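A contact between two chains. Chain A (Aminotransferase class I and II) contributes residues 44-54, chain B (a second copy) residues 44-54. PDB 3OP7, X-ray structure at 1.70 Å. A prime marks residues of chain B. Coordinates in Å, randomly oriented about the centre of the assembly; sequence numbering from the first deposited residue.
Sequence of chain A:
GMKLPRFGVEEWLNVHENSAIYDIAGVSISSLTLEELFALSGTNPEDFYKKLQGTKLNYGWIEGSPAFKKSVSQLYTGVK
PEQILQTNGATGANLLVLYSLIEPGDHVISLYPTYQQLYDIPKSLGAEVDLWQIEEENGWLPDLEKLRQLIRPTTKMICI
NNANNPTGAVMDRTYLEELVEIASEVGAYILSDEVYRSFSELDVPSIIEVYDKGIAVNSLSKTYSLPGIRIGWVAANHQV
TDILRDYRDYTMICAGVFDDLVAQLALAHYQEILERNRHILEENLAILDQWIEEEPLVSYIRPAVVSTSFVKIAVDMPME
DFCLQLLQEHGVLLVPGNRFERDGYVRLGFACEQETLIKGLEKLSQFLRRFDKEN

Chain A, residues 44-54: NPEDFYKKLQG
Chain B, residues 44-54: NPEDFYKKLQG

At the centre of this contact a tyrosine meets its own copy across an exact two-fold axis. The rings of Tyr49 and Tyr49′ form an offset stack, with centroids 4.2 Å apart and planes inclined by 21°, and the closest pair of atoms is Tyr49 CD1 to Tyr49′ CD1 at 3.4 Å. Because the axis maps one ring onto the other, each contributes one face to the pair. Each tyrosine also sets its CB over the face of its partner: Tyr49 CB lies 4.2 Å from the centroid of the Tyr49′ ring, 14° off the ring normal, a CH-pi contact that the symmetry repeats in the other direction. Chi1 of -66° (m) and chi2 of -50° produce this arrangement on a CA-to-CB bond that already points toward the other chain.

The backbone that carries these rings is simple. In both chains residues 45-53 form a helix, with phi between -57° and -68° and psi between -30° and -49°, held by i to i+4 bonds such as Tyr49 N to Pro45 O at 2.9 Å and Gln53 N to Tyr49 O at 2.8 Å. Asn44 occupies the N-cap position, with phi/psi of -83/121. The two helix axes come no closer than 12.3 Å, and their N-to-C directions make an angle of 115°, so the helices cross steeply and large side chains fill the gap between them. The register is centred on Tyr49, whose CA lies 8.1 Å from Tyr49′ CA; on its flanks Pro45 CA is 9.0 Å from Gln53′ CA, and the reverse pairing matches it. Spacing of four residues places Pro45, Tyr49 and Gln53 along one side of the helix, all with CA-to-CB toward the partner.

Leu52 extends the apolar centre. In the t, p rotamer (chi1 171°, chi2 67°) it brings CD2 to 4.2 Å from Tyr49′ CE1, approaching the ring obliquely. The CA-to-CB bond of Phe48, four residues before it, points sideways, though the end of the ring comes nearer, Phe48 CE1 lying 6.1 Å from Leu52′ CD2, too far for a contact, while Lys50 points away.

The polar edge begins where the tyrosine ring ends. Tyr49 OH donates a hydrogen bond to Gln53′ OE1 at 2.7 Å, and Tyr49′ OH does the same to Gln53 OE1. The acceptor sits at the ring edge, near its plane, while the partner ring lies over one face. Gln53 reaches it extended, with chi1 179° (t), chi2 157° (t) and chi3 -34°; its NE2 is hydrogen-bonded elsewhere in the structure. Pro45, with a C-gamma exo ring, closes the margin, its CB 4.2 Å from Gln53′ OE1.

The rule to read here is economy. Within 367 Å² of buried surface, summed over both sides, Tyr49 has the largest area covered by the other stretch, 103 Å², with 95 Å² for Tyr49′, and one residue type serves as both stacking partner and hydrogen-bond donor. The two-fold axis then writes every off-axis contact twice.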

# COMPACT_ATOMS: atom_id res chain seq x y z
N ASN A 44 19.85 9.68 -21.03
CA ASN A 44 19.14 10.07 -22.22
C ASN A 44 17.66 9.70 -22.02
O ASN A 44 17.35 8.54 -21.75
CB ASN A 44 19.71 9.36 -23.45
CG ASN A 44 18.77 9.42 -24.64
OD1 ASN A 44 18.30 8.38 -25.12
ND2 ASN A 44 18.46 10.63 -25.10
N PRO A 45 16.77 10.70 -22.09
CA PRO A 45 15.37 10.44 -21.84
C PRO A 45 14.78 9.41 -22.82
O PRO A 45 14.00 8.55 -22.41
CB PRO A 45 14.72 11.82 -22.03
CG PRO A 45 15.77 12.77 -21.67
CD PRO A 45 17.03 12.16 -22.21
N GLU A 46 15.19 9.50 -24.08
CA GLU A 46 14.67 8.61 -25.13
C GLU A 46 14.96 7.14 -24.85
O GLU A 46 14.12 6.28 -25.13
CB GLU A 46 15.23 9.02 -26.49
CG GLU A 46 14.42 8.58 -27.68
CD GLU A 46 15.10 8.92 -29.02
OE1 GLU A 46 15.79 9.97 -29.11
OE2 GLU A 46 14.96 8.13 -29.97
N ASP A 47 16.16 6.83 -24.34
CA ASP A 47 16.49 5.44 -24.01
C ASP A 47 15.60 4.95 -22.86
O ASP A 47 15.16 3.79 -22.86
CB ASP A 47 17.95 5.28 -23.54
CG ASP A 47 19.00 5.57 -24.63
OD1 ASP A 47 18.73 5.48 -25.84
OD2 ASP A 47 20.13 5.90 -24.21
N PHE A 48 15.36 5.82 -21.88
CA PHE A 48 14.54 5.46 -20.75
C PHE A 48 13.13 5.17 -21.23
O PHE A 48 12.55 4.16 -20.86
CB PHE A 48 14.54 6.54 -19.66
CG PHE A 48 13.68 6.21 -18.48
CD1 PHE A 48 12.33 6.51 -18.49
CD2 PHE A 48 14.24 5.68 -17.33
CE1 PHE A 48 11.53 6.24 -17.39
CE2 PHE A 48 13.46 5.40 -16.23
CZ PHE A 48 12.08 5.68 -16.26
N TYR A 49 12.59 6.03 -22.08
CA TYR A 49 11.22 5.85 -22.56
C TYR A 49 11.07 4.63 -23.46
O TYR A 49 10.04 3.98 -23.45
CB TYR A 49 10.71 7.08 -23.27
CG TYR A 49 10.57 8.28 -22.34
CD1 TYR A 49 9.90 8.18 -21.14
CD2 TYR A 49 11.10 9.52 -22.69
CE1 TYR A 49 9.79 9.28 -20.26
CE2 TYR A 49 10.97 10.60 -21.87
CZ TYR A 49 10.35 10.50 -20.67
OH TYR A 49 10.24 11.61 -19.89
N LYS A 50 12.10 4.35 -24.25
CA LYS A 50 12.10 3.18 -25.11
C LYS A 50 12.00 1.92 -24.25
O LYS A 50 11.21 1.04 -24.56
CB LYS A 50 13.34 3.12 -26.01
CG LYS A 50 13.22 2.07 -27.12
CD LYS A 50 14.19 2.37 -28.30
CE LYS A 50 13.98 1.46 -29.52
NZ LYS A 50 14.69 1.98 -30.75
N LYS A 51 12.78 1.84 -23.19
CA LYS A 51 12.76 0.68 -22.31
C LYS A 51 11.37 0.59 -21.64
O LYS A 51 10.72 -0.45 -21.66
CB LYS A 51 13.84 0.79 -21.26
CG LYS A 51 13.87 -0.38 -20.24
CD LYS A 51 15.19 -0.32 -19.54
CE LYS A 51 15.28 -1.22 -18.34
NZ LYS A 51 16.59 -0.85 -17.67
N LEU A 52 10.92 1.71 -21.08
CA LEU A 52 9.63 1.75 -20.40
C LEU A 52 8.50 1.32 -21.30
O LEU A 52 7.66 0.53 -20.89
CB LEU A 52 9.35 3.16 -19.89
CG LEU A 52 7.93 3.37 -19.34
CD1 LEU A 52 7.73 2.54 -18.07
CD2 LEU A 52 7.65 4.90 -19.12
N GLN A 53 8.46 1.87 -22.50
CA GLN A 53 7.32 1.77 -23.42
C GLN A 53 6.99 0.33 -23.83
O GLN A 53 5.84 -0.02 -24.07
CB GLN A 53 7.61 2.60 -24.66
CG GLN A 53 6.55 2.60 -25.72
CD GLN A 53 6.62 3.82 -26.65
OE1 GLN A 53 6.98 4.92 -26.23
NE2 GLN A 53 6.25 3.61 -27.93
N GLY A 54 8.03 -0.49 -23.86
CA GLY A 54 7.90 -1.89 -24.22
C GLY A 54 7.85 -2.87 -23.07
O GLY A 54 7.79 -4.10 -23.31
N ASN B 44 -0.72 10.12 -28.76
CA ASN B 44 0.62 10.39 -29.21
C ASN B 44 1.56 10.20 -28.01
O ASN B 44 1.37 10.85 -26.98
CB ASN B 44 0.74 11.81 -29.77
CG ASN B 44 2.18 12.27 -29.88
OD1 ASN B 44 2.58 13.24 -29.23
ND2 ASN B 44 2.98 11.56 -30.68
N PRO B 45 2.53 9.28 -28.13
CA PRO B 45 3.41 8.99 -27.01
C PRO B 45 4.20 10.23 -26.56
O PRO B 45 4.35 10.45 -25.36
CB PRO B 45 4.35 7.91 -27.58
CG PRO B 45 3.54 7.22 -28.58
CD PRO B 45 2.74 8.30 -29.23
N GLU B 46 4.64 11.03 -27.53
CA GLU B 46 5.45 12.22 -27.24
C GLU B 46 4.72 13.24 -26.36
O GLU B 46 5.34 13.86 -25.49
CB GLU B 46 5.92 12.87 -28.54
CG GLU B 46 7.15 13.74 -28.43
CD GLU B 46 7.48 14.45 -29.75
OE1 GLU B 46 7.25 13.87 -30.84
OE2 GLU B 46 7.97 15.60 -29.69
N ASP B 47 3.42 13.44 -26.61
CA ASP B 47 2.64 14.37 -25.78
C ASP B 47 2.55 13.83 -24.35
O ASP B 47 2.61 14.60 -23.38
CB ASP B 47 1.20 14.54 -26.29
CG ASP B 47 1.10 15.23 -27.66
OD1 ASP B 47 2.00 15.98 -28.10
OD2 ASP B 47 0.06 14.99 -28.31
N PHE B 48 2.35 12.51 -24.22
CA PHE B 48 2.23 11.91 -22.91
C PHE B 48 3.55 12.09 -22.16
O PHE B 48 3.54 12.49 -21.01
CB PHE B 48 1.85 10.43 -22.99
CG PHE B 48 1.74 9.76 -21.66
CD1 PHE B 48 2.87 9.22 -21.05
CD2 PHE B 48 0.51 9.59 -21.05
CE1 PHE B 48 2.77 8.56 -19.83
CE2 PHE B 48 0.40 8.95 -19.84
CZ PHE B 48 1.55 8.43 -19.21
N TYR B 49 4.66 11.83 -22.82
CA TYR B 49 5.97 11.94 -22.16
C TYR B 49 6.32 13.38 -21.81
O TYR B 49 6.97 13.62 -20.79
CB TYR B 49 7.07 11.33 -22.98
CG TYR B 49 6.91 9.81 -23.14
CD1 TYR B 49 6.70 9.00 -22.04
CD2 TYR B 49 7.00 9.21 -24.39
CE1 TYR B 49 6.52 7.60 -22.19
CE2 TYR B 49 6.86 7.86 -24.54
CZ TYR B 49 6.62 7.06 -23.47
OH TYR B 49 6.50 5.72 -23.67
N LYS B 50 5.93 14.31 -22.67
CA LYS B 50 6.16 15.72 -22.40
C LYS B 50 5.44 16.13 -21.12
O LYS B 50 6.02 16.80 -20.28
CB LYS B 50 5.71 16.60 -23.58
CG LYS B 50 6.21 18.05 -23.46
CD LYS B 50 6.23 18.77 -24.84
CE LYS B 50 6.90 20.15 -24.80
NZ LYS B 50 7.20 20.67 -26.20
N LYS B 51 4.19 15.73 -20.97
CA LYS B 51 3.42 16.06 -19.78
C LYS B 51 4.07 15.40 -18.56
O LYS B 51 4.35 16.05 -17.55
CB LYS B 51 1.99 15.60 -19.92
CG LYS B 51 1.09 15.87 -18.69
CD LYS B 51 -0.33 15.70 -19.13
CE LYS B 51 -1.32 15.67 -18.00
NZ LYS B 51 -2.63 15.29 -18.64
N LEU B 52 4.36 14.10 -18.68
CA LEU B 52 4.96 13.35 -17.58
C LEU B 52 6.27 13.97 -17.13
O LEU B 52 6.49 14.12 -15.93
CB LEU B 52 5.21 11.91 -18.00
CG LEU B 52 6.04 11.09 -17.00
CD1 LEU B 52 5.25 10.89 -15.70
CD2 LEU B 52 6.48 9.73 -17.64
N GLN B 53 7.13 14.27 -18.08
CA GLN B 53 8.53 14.64 -17.83
C GLN B 53 8.69 15.90 -16.98
O GLN B 53 9.64 16.05 -16.22
CB GLN B 53 9.23 14.84 -19.17
CG GLN B 53 10.68 15.23 -19.11
CD GLN B 53 11.46 14.89 -20.38
OE1 GLN B 53 11.18 13.89 -21.04
NE2 GLN B 53 12.45 15.75 -20.72
N GLY B 54 7.72 16.79 -17.11
CA GLY B 54 7.70 18.04 -16.37
C GLY B 54 6.83 18.06 -15.13
O GLY B 54 6.73 19.13 -14.48